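Local atomic coordinates of capsular polysaccharide export system protein KpsC (Thermosulfurimonas dismutans, PDB entry 6MGB), a protein that transfers Kdo through a beta-2,4 linkage, probably from CMP-Kdo, in making the glycolipid that holds bacterial capsules to the cell. Residues 23-28 against 89-94; 45-50 against 70-75; 161-166 against 211-216; 179-184 against 243-248. All blocks are in the same frame, centred on the assembly; numbering follows the deposited sequence.

Interaction 1. Residues 23-28 against 89-94; sequences PHLEVF and LSLIVD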
# COMPACT_ATOMS: atom_id res chain seq x y z
N PRO A 23 -7.29 -11.33 14.37
CA PRO A 23 -7.71 -11.57 15.76
C PRO A 23 -7.42 -10.41 16.70
O PRO A 23 -8.20 -10.18 17.63
CB PRO A 23 -6.92 -12.82 16.14
CG PRO A 23 -6.67 -13.53 14.85
CD PRO A 23 -6.50 -12.44 13.82
N HIS A 24 -6.33 -9.68 16.49
CA HIS A 24 -6.00 -8.52 17.30
C HIS A 24 -6.70 -7.25 16.84
O HIS A 24 -6.21 -6.14 17.11
CB HIS A 24 -4.49 -8.30 17.32
CG HIS A 24 -3.73 -9.30 18.14
ND1 HIS A 24 -2.38 -9.53 17.99
CD2 HIS A 24 -4.14 -10.14 19.12
CE1 HIS A 24 -1.99 -10.46 18.84
NE2 HIS A 24 -3.04 -10.84 19.54
N LEU A 25 -7.84 -7.38 16.15
CA LEU A 25 -8.52 -6.21 15.59
C LEU A 25 -8.76 -5.15 16.65
O LEU A 25 -8.45 -3.97 16.44
CB LEU A 25 -9.85 -6.65 14.96
CG LEU A 25 -10.76 -5.53 14.46
CD1 LEU A 25 -10.14 -4.82 13.26
CD2 LEU A 25 -12.13 -6.08 14.11
N GLU A 26 -9.31 -5.54 17.80
CA GLU A 26 -9.65 -4.55 18.82
C GLU A 26 -8.41 -3.86 19.37
O GLU A 26 -8.49 -2.71 19.82
CB GLU A 26 -10.43 -5.22 19.96
CG GLU A 26 -11.81 -5.67 19.55
CD GLU A 26 -12.66 -6.06 20.75
OE1 GLU A 26 -12.10 -6.19 21.85
OE2 GLU A 26 -13.89 -6.21 20.59
N VAL A 27 -7.26 -4.54 19.36
CA VAL A 27 -6.02 -3.88 19.77
C VAL A 27 -5.65 -2.80 18.77
O VAL A 27 -5.26 -1.69 19.16
CB VAL A 27 -4.90 -4.93 19.93
CG1 VAL A 27 -3.58 -4.25 20.28
CG2 VAL A 27 -5.27 -5.94 21.01
N PHE A 28 -5.75 -3.10 17.48
CA PHE A 28 -5.49 -2.09 16.45
C PHE A 28 -6.45 -0.91 16.60
O PHE A 28 -6.03 0.25 16.56
CB PHE A 28 -5.63 -2.71 15.06
CG PHE A 28 -4.51 -3.65 14.69
CD1 PHE A 28 -3.21 -3.19 14.55
CD2 PHE A 28 -4.77 -4.98 14.43
CE1 PHE A 28 -2.19 -4.05 14.19
CE2 PHE A 28 -3.75 -5.85 14.08
CZ PHE A 28 -2.46 -5.38 13.96
N LEU A 89 0.62 -7.49 10.62
CA LEU A 89 1.39 -6.93 11.73
C LEU A 89 1.11 -5.45 11.94
O LEU A 89 1.41 -4.93 13.02
CB LEU A 89 2.89 -7.15 11.49
CG LEU A 89 3.32 -8.61 11.37
CD1 LEU A 89 4.80 -8.70 11.04
CD2 LEU A 89 3.02 -9.37 12.65
N SER A 90 0.56 -4.77 10.94
CA SER A 90 0.08 -3.41 11.09
C SER A 90 -1.23 -3.28 10.32
O SER A 90 -1.50 -4.05 9.39
CB SER A 90 1.10 -2.38 10.60
OG SER A 90 1.35 -2.51 9.22
N LEU A 91 -2.03 -2.31 10.73
CA LEU A 91 -3.36 -2.12 10.17
C LEU A 91 -3.57 -0.64 9.89
O LEU A 91 -3.23 0.21 10.72
CB LEU A 91 -4.43 -2.63 11.14
CG LEU A 91 -5.84 -2.82 10.59
CD1 LEU A 91 -5.91 -4.08 9.74
CD2 LEU A 91 -6.84 -2.88 11.74
N ILE A 92 -4.12 -0.34 8.72
CA ILE A 92 -4.50 1.03 8.38
C ILE A 92 -5.95 1.23 8.78
O ILE A 92 -6.83 0.44 8.42
CB ILE A 92 -4.28 1.30 6.88
CG1 ILE A 92 -2.79 1.49 6.61
CG2 ILE A 92 -5.07 2.53 6.43
CD1 ILE A 92 -2.41 1.46 5.15
N VAL A 93 -6.20 2.30 9.53
CA VAL A 93 -7.53 2.63 10.03
C VAL A 93 -7.76 4.09 9.66
O VAL A 93 -7.21 4.99 10.31
CB VAL A 93 -7.66 2.41 11.54
CG1 VAL A 93 -9.06 2.76 12.03
CG2 VAL A 93 -7.31 0.97 11.90
N ASP A 94 -8.57 4.33 8.63
CA ASP A 94 -8.72 5.67 8.07
C ASP A 94 -10.15 6.16 8.28
O ASP A 94 -11.07 5.65 7.62
CB ASP A 94 -8.37 5.67 6.59
CG ASP A 94 -8.16 7.07 6.04
OD1 ASP A 94 -8.88 8.00 6.47
OD2 ASP A 94 -7.27 7.25 5.18
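Phe28 and Leu91 carry this contact, with the leucine lying over one face of the aromatic ring. Leu91 CB sits 3.8 Å from the centroid of the Phe28 ring and 19° off its normal. This is a CH-pi contact, placed toward the rim of the ring on its CG and CD1 side. The two side chains cross obliquely. Leu91 CG is anti to the backbone N (chi1 -165°), and its CD2 branch continues to the root of the phenylalanine. There Leu91 CD2 packs 3.5 Å from Phe28 CB. The same methyl also meets Leu25 CD1 at 4.1 Å, so it touches two side chains of the helix start. The far end of the ring lies near Leu89 and Ser90. Phe28 CE1 lies 3.9 Å from Leu89 O, which sits at the ring edge near its plane. Phe28 CE1 is also 3.9 Å from Ser90 CA. No hydrogen bond joins the two segments, and the contact is mainly apolar packing in a buried setting. His24 is the N-cap residue of helix 25-29, and Phe28 N bonds back to His24 O. Strand 90-94 lies between strands 69-74 and 302-305, and helix 25-29 packs on this part of the mixed sheet. Phe28 also touches Ile304 of strand 302-305, while Leu25 leans on Ile18 and Leu19 of helix 17-21.

Interaction 2. Residues 45-50 against 70-75; sequences AVAGWG and LALEDG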
# COMPACT_ATOMS: atom_id res chain seq x y z
N ALA A 45 -18.59 4.37 15.83
CA ALA A 45 -18.24 4.34 14.41
C ALA A 45 -18.71 3.01 13.83
O ALA A 45 -19.17 2.12 14.54
CB ALA A 45 -16.74 4.51 14.17
N VAL A 46 -18.59 2.91 12.51
CA VAL A 46 -18.77 1.67 11.77
C VAL A 46 -17.53 1.48 10.90
O VAL A 46 -16.92 2.46 10.46
CB VAL A 46 -20.05 1.69 10.90
CG1 VAL A 46 -20.22 0.38 10.16
CG2 VAL A 46 -21.27 2.00 11.74
N ALA A 47 -17.16 0.23 10.65
CA ALA A 47 -15.95 -0.06 9.90
C ALA A 47 -16.22 -1.15 8.87
O ALA A 47 -17.13 -1.97 9.03
CB ALA A 47 -14.81 -0.51 10.83
N GLY A 48 -15.41 -1.14 7.81
CA GLY A 48 -15.49 -2.14 6.77
C GLY A 48 -14.15 -2.32 6.10
O GLY A 48 -13.23 -1.52 6.29
N TRP A 49 -14.04 -3.38 5.30
CA TRP A 49 -12.79 -3.80 4.69
C TRP A 49 -12.91 -3.70 3.18
O TRP A 49 -13.63 -4.48 2.56
CB TRP A 49 -12.43 -5.22 5.11
CG TRP A 49 -11.03 -5.61 4.75
CD1 TRP A 49 -10.57 -5.98 3.52
CD2 TRP A 49 -9.91 -5.67 5.64
NE1 TRP A 49 -9.22 -6.26 3.59
CE2 TRP A 49 -8.79 -6.08 4.88
CE3 TRP A 49 -9.73 -5.42 7.00
CZ2 TRP A 49 -7.53 -6.24 5.43
CZ3 TRP A 49 -8.48 -5.58 7.55
CH2 TRP A 49 -7.39 -5.99 6.77
N GLY A 50 -12.20 -2.74 2.59
CA GLY A 50 -12.22 -2.59 1.15
C GLY A 50 -13.59 -2.19 0.64
O GLY A 50 -14.34 -1.44 1.28
N LEU A 70 -14.83 3.89 9.33
CA LEU A 70 -13.41 3.55 9.42
C LEU A 70 -13.08 2.57 8.30
O LEU A 70 -13.53 1.42 8.31
CB LEU A 70 -13.08 2.95 10.78
CG LEU A 70 -13.56 3.72 12.02
CD1 LEU A 70 -13.03 3.06 13.28
CD2 LEU A 70 -13.13 5.17 11.95
N ALA A 71 -12.28 3.03 7.33
CA ALA A 71 -11.79 2.16 6.27
C ALA A 71 -10.58 1.38 6.79
O ALA A 71 -9.58 1.99 7.18
CB ALA A 71 -11.41 2.98 5.04
N LEU A 72 -10.67 0.06 6.79
CA LEU A 72 -9.61 -0.81 7.30
C LEU A 72 -8.90 -1.50 6.14
O LEU A 72 -9.54 -1.96 5.19
CB LEU A 72 -10.18 -1.86 8.25
CG LEU A 72 -11.13 -1.36 9.34
CD1 LEU A 72 -11.66 -2.52 10.16
CD2 LEU A 72 -10.44 -0.34 10.24
N GLU A 73 -7.57 -1.55 6.22
CA GLU A 73 -6.76 -2.24 5.23
C GLU A 73 -5.52 -2.80 5.93
O GLU A 73 -5.17 -2.39 7.04
CB GLU A 73 -6.33 -1.32 4.08
CG GLU A 73 -7.46 -0.62 3.32
CD GLU A 73 -8.18 -1.53 2.33
OE1 GLU A 73 -9.23 -1.12 1.81
OE2 GLU A 73 -7.68 -2.65 2.08
N ASP A 74 -4.86 -3.74 5.26
CA ASP A 74 -3.55 -4.18 5.73
C ASP A 74 -2.58 -3.01 5.72
O ASP A 74 -2.64 -2.13 4.86
CB ASP A 74 -3.01 -5.31 4.85
CG ASP A 74 -3.76 -6.61 5.05
OD1 ASP A 74 -4.31 -6.82 6.15
OD2 ASP A 74 -3.80 -7.43 4.10
N GLY A 75 -1.68 -3.00 6.70
CA GLY A 75 -0.65 -1.99 6.73
C GLY A 75 0.32 -2.13 5.57
O GLY A 75 0.33 -3.13 4.85
O HOH W 1 -10.86 -0.20 3.48
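Ala47, Gly48 and Trp49 run beside Leu70 and Leu72 as the two parallel strands of a beta-alpha-beta unit, strand 45-49, helix 53-65 and strand 69-74. Three backbone bonds join them. Leu70 N donates to Val46 O at 2.8 Å, Gly48 N to Leu70 O, and Leu72 N to Gly48 O at 3.0 Å. Ala47, Leu70 and Leu72 put their side chains on one face of the sheet. Ala47 CB touches Leu70 CB at 3.9 Å and Leu72 CD1 at 3.8 Å. Trp49 follows on the same face as Ala47. Its CG is anti to the backbone N (chi1 -168°), and the indole reaches across to the partner strand. Leu72 O and Glu73 CA both lie over one face of the indole. Glu73 CA makes a CH-pi contact 4.2 Å from the centroid of the six-membered ring. Asp74 OD1 approaches the ring edge, 3.2 Å from Trp49 CH2, with the carboxylate plane turned 72° from the ring. The other oxygen, Asp74 OD2, is held by a salt bridge to Arg78. Near Gly50 one water bridges the two segments. It accepts from Gly50 N at 3.0 Å and donates to Leu72 O, and to Glu73 OE1 over an unusually short distance. Glu73 bends at chi2 (-78°), and its OE1 is also bonded to Tyr100. Gly50 turns the chain with a positive phi, a conformation easiest for glycine. Parallel strands joined through a helix are typical of the Rossmann-like domains of GT-B glycosyltransferases, the clan to which this family belongs.

Interaction 3. Residues 161-166 against 211-216; sequences LIDQTY and KGYLAR. With C5P (cytidine-5'-monophosphate), chain D.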
# COMPACT_ATOMS: atom_id res chain seq x y z
N LEU A 161 8.36 -2.79 -15.57
CA LEU A 161 6.93 -2.52 -15.48
C LEU A 161 6.34 -3.37 -14.37
O LEU A 161 6.60 -4.57 -14.29
CB LEU A 161 6.23 -2.82 -16.81
CG LEU A 161 6.34 -1.78 -17.94
CD1 LEU A 161 7.77 -1.30 -18.14
CD2 LEU A 161 5.80 -2.37 -19.23
N ILE A 162 5.54 -2.74 -13.50
CA ILE A 162 4.93 -3.41 -12.36
C ILE A 162 3.52 -3.82 -12.75
O ILE A 162 2.70 -2.98 -13.13
CB ILE A 162 4.93 -2.51 -11.12
CG1 ILE A 162 6.37 -2.13 -10.73
CG2 ILE A 162 4.23 -3.20 -9.95
CD1 ILE A 162 6.47 -1.10 -9.63
N ASP A 163 3.23 -5.11 -12.64
CA ASP A 163 1.88 -5.61 -12.87
C ASP A 163 1.14 -5.68 -11.54
O ASP A 163 1.74 -5.73 -10.46
CB ASP A 163 1.91 -6.99 -13.53
CG ASP A 163 0.58 -7.35 -14.18
OD1 ASP A 163 -0.25 -6.44 -14.41
OD2 ASP A 163 0.36 -8.54 -14.47
N GLN A 164 -0.19 -5.67 -11.62
CA GLN A 164 -1.05 -5.69 -10.44
C GLN A 164 -2.09 -6.78 -10.59
O GLN A 164 -2.18 -7.46 -11.62
CB GLN A 164 -1.69 -4.31 -10.22
CG GLN A 164 -0.70 -3.27 -9.73
CD GLN A 164 -1.26 -1.87 -9.76
OE1 GLN A 164 -0.81 -1.03 -10.54
NE2 GLN A 164 -2.23 -1.60 -8.90
N THR A 165 -2.89 -6.97 -9.54
CA THR A 165 -3.92 -8.00 -9.52
C THR A 165 -5.23 -7.44 -10.05
O THR A 165 -5.61 -6.31 -9.73
CB THR A 165 -4.14 -8.53 -8.10
OG1 THR A 165 -4.66 -7.48 -7.27
CG2 THR A 165 -2.83 -9.04 -7.51
N TYR A 166 -5.91 -8.23 -10.87
CA TYR A 166 -7.20 -7.79 -11.38
C TYR A 166 -8.18 -7.62 -10.23
O TYR A 166 -8.24 -8.44 -9.31
CB TYR A 166 -7.75 -8.78 -12.41
CG TYR A 166 -8.95 -8.21 -13.11
CD1 TYR A 166 -8.81 -7.52 -14.31
CD2 TYR A 166 -10.21 -8.32 -12.56
CE1 TYR A 166 -9.91 -6.99 -14.95
CE2 TYR A 166 -11.31 -7.78 -13.19
CZ TYR A 166 -11.16 -7.12 -14.38
OH TYR A 166 -12.27 -6.59 -14.99
N LYS A 211 -5.70 -13.14 -11.10
CA LYS A 211 -5.22 -12.86 -12.44
C LYS A 211 -4.62 -11.46 -12.49
O LYS A 211 -4.92 -10.60 -11.65
CB LYS A 211 -6.35 -12.99 -13.46
CG LYS A 211 -6.94 -14.39 -13.54
CD LYS A 211 -8.28 -14.41 -14.27
CE LYS A 211 -8.85 -15.82 -14.35
NZ LYS A 211 -7.96 -16.74 -15.11
N GLY A 212 -3.75 -11.24 -13.47
CA GLY A 212 -3.05 -9.98 -13.62
C GLY A 212 -3.49 -9.23 -14.87
O GLY A 212 -4.17 -9.76 -15.75
N TYR A 213 -3.09 -7.96 -14.93
CA TYR A 213 -3.38 -7.15 -16.10
C TYR A 213 -2.39 -7.44 -17.23
O TYR A 213 -2.77 -7.94 -18.29
CB TYR A 213 -3.35 -5.66 -15.74
CG TYR A 213 -4.38 -5.25 -14.70
CD1 TYR A 213 -5.67 -4.90 -15.08
CD2 TYR A 213 -4.05 -5.18 -13.35
CE1 TYR A 213 -6.61 -4.52 -14.14
CE2 TYR A 213 -4.98 -4.80 -12.41
CZ TYR A 213 -6.26 -4.46 -12.80
OH TYR A 213 -7.18 -4.08 -11.86
N LEU A 214 -1.11 -7.14 -17.00
CA LEU A 214 -0.10 -7.40 -18.01
C LEU A 214 0.17 -8.89 -18.17
O LEU A 214 0.54 -9.34 -19.26
CB LEU A 214 1.20 -6.68 -17.65
CG LEU A 214 1.12 -5.15 -17.61
CD1 LEU A 214 2.38 -4.57 -16.99
CD2 LEU A 214 0.92 -4.58 -19.01
N ALA A 215 -0.03 -9.67 -17.11
CA ALA A 215 0.27 -11.10 -17.17
C ALA A 215 -0.63 -11.82 -18.16
O ALA A 215 -0.24 -12.86 -18.70
CB ALA A 215 0.13 -11.72 -15.78
N ARG A 216 -1.83 -11.30 -18.41
CA ARG A 216 -2.77 -11.91 -19.35
C ARG A 216 -2.60 -11.43 -20.78
O ARG A 216 -3.17 -12.03 -21.69
CB ARG A 216 -4.22 -11.64 -18.92
CG ARG A 216 -4.53 -12.05 -17.49
CD ARG A 216 -4.53 -13.55 -17.28
NE ARG A 216 -5.64 -14.23 -17.95
CZ ARG A 216 -5.97 -15.50 -17.73
NH1 ARG A 216 -5.27 -16.19 -16.85
NH2 ARG A 216 -6.97 -16.07 -18.38
O3P C5P D . -0.13 -2.51 -4.23
P C5P D . 0.10 -3.93 -4.68
O1P C5P D . 0.20 -3.95 -6.21
O2P C5P D . -0.89 -4.99 -4.25
O5' C5P D . 1.53 -4.33 -4.12
C5' C5P D . 1.70 -4.82 -2.80
C4' C5P D . 3.13 -5.25 -2.57
O4' C5P D . 3.37 -6.49 -3.29
C3' C5P D . 4.19 -4.29 -3.09
O3' C5P D . 4.48 -3.25 -2.18
C2' C5P D . 5.38 -5.21 -3.36
O2' C5P D . 6.09 -5.48 -2.16
C1' C5P D . 4.68 -6.49 -3.82
N1 C5P D . 4.59 -6.57 -5.30
C2 C5P D . 5.55 -7.42 -6.08
N3 C5P D . 5.44 -7.49 -7.58
C4 C5P D . 4.41 -6.74 -8.28
C5 C5P D . 3.46 -5.90 -7.51
C6 C5P D . 3.56 -5.83 -6.01
O2 C5P D . 6.39 -8.03 -5.51
N4 C5P D . 4.31 -6.81 -9.74
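Asp163 reaches to Leu214 and Ala215 from the CMP pocket, just past strand 158-162 of the parallel sheet in this GT-B-clan protein. Its CB lies 4.2 Å from Leu214 CB. CG is anti to the backbone N (chi1 -162°), which puts it on the side of segment 211-216. There Asp163 CG lies 3.6 Å from Leu214 CB. The two side chains run past one another, pointing opposite ways. At the tip the two oxygens grip successive backbone N-H groups. OD1 of Asp163 accepts from Leu214 N at 2.8 Å, and more weakly from Tyr213 N. OD2 of Asp163 accepts from Ala215 N at 2.9 Å. Both main donors stand above the carboxylate plane, by 42° and 45°. OD1 also takes a weak bond from Gln164 N, within its own segment. Two firm and two weak N-H bonds thus hold the carboxylate. Farther on, Tyr166 N donates to Lys211 O at 2.7 Å in a nearly straight bond. The Tyr213 ring lies against the 164-166 backbone, with its CE2 3.1 Å from Thr165 O. Its CE1 meets Tyr166 CD1 at 3.7 Å. Phe181 of helix 180-191 stacks with Tyr213. Lys200 and His202 also bond to the nucleotide. While the Asp163 side chain holds the loop, its main chain serves the ligand: the cytosine amino group N4 donates to Asp163 O at 2.9 Å.

Interaction 4. Residues 179-184 against 243-248; sequences DTFREM and YTVSSQ. With C5P (cytidine-5'-monophosphate), chain D.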
# COMPACT_ATOMS: atom_id res chain seq x y z
N ASP A 179 -7.37 -0.58 -19.14
CA ASP A 179 -6.62 -0.26 -20.35
C ASP A 179 -5.42 0.64 -20.09
O ASP A 179 -4.56 0.77 -20.97
CB ASP A 179 -7.56 0.39 -21.38
CG ASP A 179 -7.10 0.18 -22.81
OD1 ASP A 179 -6.95 1.17 -23.54
OD2 ASP A 179 -6.87 -0.99 -23.19
N THR A 180 -5.34 1.26 -18.91
CA THR A 180 -4.16 2.04 -18.56
C THR A 180 -2.90 1.19 -18.58
O THR A 180 -1.81 1.69 -18.89
CB THR A 180 -4.35 2.68 -17.18
OG1 THR A 180 -5.60 3.38 -17.14
CG2 THR A 180 -3.21 3.64 -16.86
N PHE A 181 -3.02 -0.10 -18.24
CA PHE A 181 -1.85 -0.97 -18.25
C PHE A 181 -1.32 -1.17 -19.67
O PHE A 181 -0.10 -1.24 -19.88
CB PHE A 181 -2.20 -2.31 -17.60
CG PHE A 181 -2.32 -2.23 -16.11
CD1 PHE A 181 -3.53 -1.89 -15.51
CD2 PHE A 181 -1.23 -2.48 -15.30
CE1 PHE A 181 -3.64 -1.81 -14.14
CE2 PHE A 181 -1.34 -2.40 -13.92
CZ PHE A 181 -2.54 -2.07 -13.34
N ARG A 182 -2.21 -1.27 -20.65
CA ARG A 182 -1.77 -1.36 -22.04
C ARG A 182 -1.10 -0.06 -22.48
O ARG A 182 -0.06 -0.09 -23.16
CB ARG A 182 -2.95 -1.69 -22.96
CG ARG A 182 -2.56 -1.87 -24.41
CD ARG A 182 -3.70 -2.47 -25.23
NE ARG A 182 -4.88 -1.61 -25.26
CZ ARG A 182 -5.08 -0.64 -26.14
NH1 ARG A 182 -4.18 -0.38 -27.08
NH2 ARG A 182 -6.18 0.09 -26.08
N GLU A 183 -1.67 1.09 -22.12
CA GLU A 183 -1.04 2.36 -22.43
C GLU A 183 0.34 2.46 -21.78
O GLU A 183 1.30 2.93 -22.41
CB GLU A 183 -1.93 3.51 -21.98
CG GLU A 183 -1.42 4.89 -22.36
CD GLU A 183 -2.32 6.01 -21.86
OE1 GLU A 183 -3.09 5.77 -20.91
OE2 GLU A 183 -2.26 7.12 -22.42
N MET A 184 0.45 2.02 -20.53
CA MET A 184 1.74 2.05 -19.84
C MET A 184 2.78 1.24 -20.59
O MET A 184 3.94 1.66 -20.72
CB MET A 184 1.58 1.53 -18.42
CG MET A 184 2.85 1.57 -17.59
SD MET A 184 2.59 1.02 -15.90
CE MET A 184 2.40 -0.74 -16.14
N TYR A 243 7.94 1.69 -14.05
CA TYR A 243 6.62 2.06 -14.56
C TYR A 243 5.55 1.37 -13.72
O TYR A 243 5.62 0.15 -13.51
CB TYR A 243 6.47 1.66 -16.03
CG TYR A 243 7.25 2.51 -17.00
CD1 TYR A 243 8.62 2.31 -17.18
CD2 TYR A 243 6.63 3.50 -17.75
CE1 TYR A 243 9.34 3.08 -18.07
CE2 TYR A 243 7.35 4.27 -18.64
CZ TYR A 243 8.70 4.06 -18.80
OH TYR A 243 9.41 4.83 -19.69
N THR A 244 4.56 2.14 -13.27
CA THR A 244 3.49 1.59 -12.44
C THR A 244 2.21 2.39 -12.67
O THR A 244 2.25 3.58 -13.02
CB THR A 244 3.86 1.61 -10.95
OG1 THR A 244 2.89 0.86 -10.20
CG2 THR A 244 3.91 3.04 -10.41
N VAL A 245 1.08 1.73 -12.47
CA VAL A 245 -0.22 2.39 -12.48
C VAL A 245 -0.50 2.91 -11.08
O VAL A 245 -0.57 4.13 -10.86
CB VAL A 245 -1.35 1.45 -12.96
CG1 VAL A 245 -2.71 2.12 -12.82
CG2 VAL A 245 -1.11 1.01 -14.40
N SER A 246 -0.65 1.99 -10.11
CA SER A 246 -0.98 2.40 -8.75
C SER A 246 -0.43 1.45 -7.68
O SER A 246 -0.92 1.50 -6.54
CB SER A 246 -2.50 2.49 -8.58
OG SER A 246 -3.10 1.21 -8.76
N SER A 247 0.55 0.62 -8.00
CA SER A 247 1.02 -0.40 -7.06
C SER A 247 1.82 0.23 -5.92
O SER A 247 2.54 1.21 -6.09
CB SER A 247 1.88 -1.43 -7.78
OG SER A 247 2.45 -2.35 -6.87
N GLN A 248 1.69 -0.38 -4.73
CA GLN A 248 2.55 0.01 -3.61
C GLN A 248 4.02 -0.21 -3.94
O GLN A 248 4.89 0.45 -3.36
CB GLN A 248 2.17 -0.77 -2.35
CG GLN A 248 3.06 -0.49 -1.14
CD GLN A 248 2.67 -1.30 0.07
OE1 GLN A 248 1.53 -1.77 0.19
NE2 GLN A 248 3.61 -1.49 0.98
O3P C5P D . -0.13 -2.51 -4.23
P C5P D . 0.10 -3.93 -4.68
O1P C5P D . 0.20 -3.95 -6.21
O2P C5P D . -0.89 -4.99 -4.25
O5' C5P D . 1.53 -4.33 -4.12
C5' C5P D . 1.70 -4.82 -2.80
C4' C5P D . 3.13 -5.25 -2.57
O4' C5P D . 3.37 -6.49 -3.29
C3' C5P D . 4.19 -4.29 -3.09
O3' C5P D . 4.48 -3.25 -2.18
C2' C5P D . 5.38 -5.21 -3.36
O2' C5P D . 6.09 -5.48 -2.16
C1' C5P D . 4.68 -6.49 -3.82
N1 C5P D . 4.59 -6.57 -5.30
C2 C5P D . 5.55 -7.42 -6.08
N3 C5P D . 5.44 -7.49 -7.58
C4 C5P D . 4.41 -6.74 -8.28
C5 C5P D . 3.46 -5.90 -7.51
C6 C5P D . 3.56 -5.83 -6.01
O2 C5P D . 6.39 -8.03 -5.51
N4 C5P D . 4.31 -6.81 -9.74
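Met184 CG is anti to its backbone N (chi1 -178°) and SD continues the extended chain (chi2 177°), which brings the sulfur to Thr244 and Val245. Val245 CG2 is anti to its own carbonyl carbon and faces the helix. The contact packs helix 180-191 against strand 241-244 of the parallel sheet, in a GT-B-clan protein. Met184 SD lies 3.5 Å from Thr244 N and 3.9 Å from Tyr243 CB. It also touches Val245 CG2 at 4.0 Å. That methyl has a second partner. Val245 CG2 stands over the centre of the Phe181 ring, 3.4 Å from its centroid and 11° off the normal, as a CH-pi contact. The Phe181 and Val245 side chains cross at about a right angle. Thr180 CG2 adds a looser touch on Val245 CG2. The six touching residues are buried, and no hydrogen bond crosses between the segments. Gln164 touches both Phe181 and Val245. Beyond the packing, the chain turns into the CMP site. Thr244 OG1 accepts from Ser247 N at 3.2 Å, an ST motif. Ser247 is the N-cap of helix 248-255, and its OG caps Met249 N. The helix start faces the phosphate and probably helps to balance its charge. Ser247 OG donates to O1P of the nucleotide at 2.8 Å, and Gln248 N donates to O3P, also at 2.8 Å, in a nearly straight bond.

In the fold
The four contacts form two pairs, one in each sheet of the chain. Interactions 1 and 2 have centres 9 Å apart and share the mixed sheet, where strands 69-74 and 90-94 are neighbours. Interactions 3 and 4 are also 9 Å apart and share the parallel sheet through strands 158-162 and 241-244. Along the chain, both segments of interaction 2 fall between those of interaction 1. Both contacts close before interactions 3 and 4 open, and the segments of these last two alternate. Centres of interactions 2 and 4 are about 25 Å apart, but their nearest atoms come within about 5 Å. Interactions 3 and 4 both touch CMP, consistent with a nucleotide site on the second sheet facing the first.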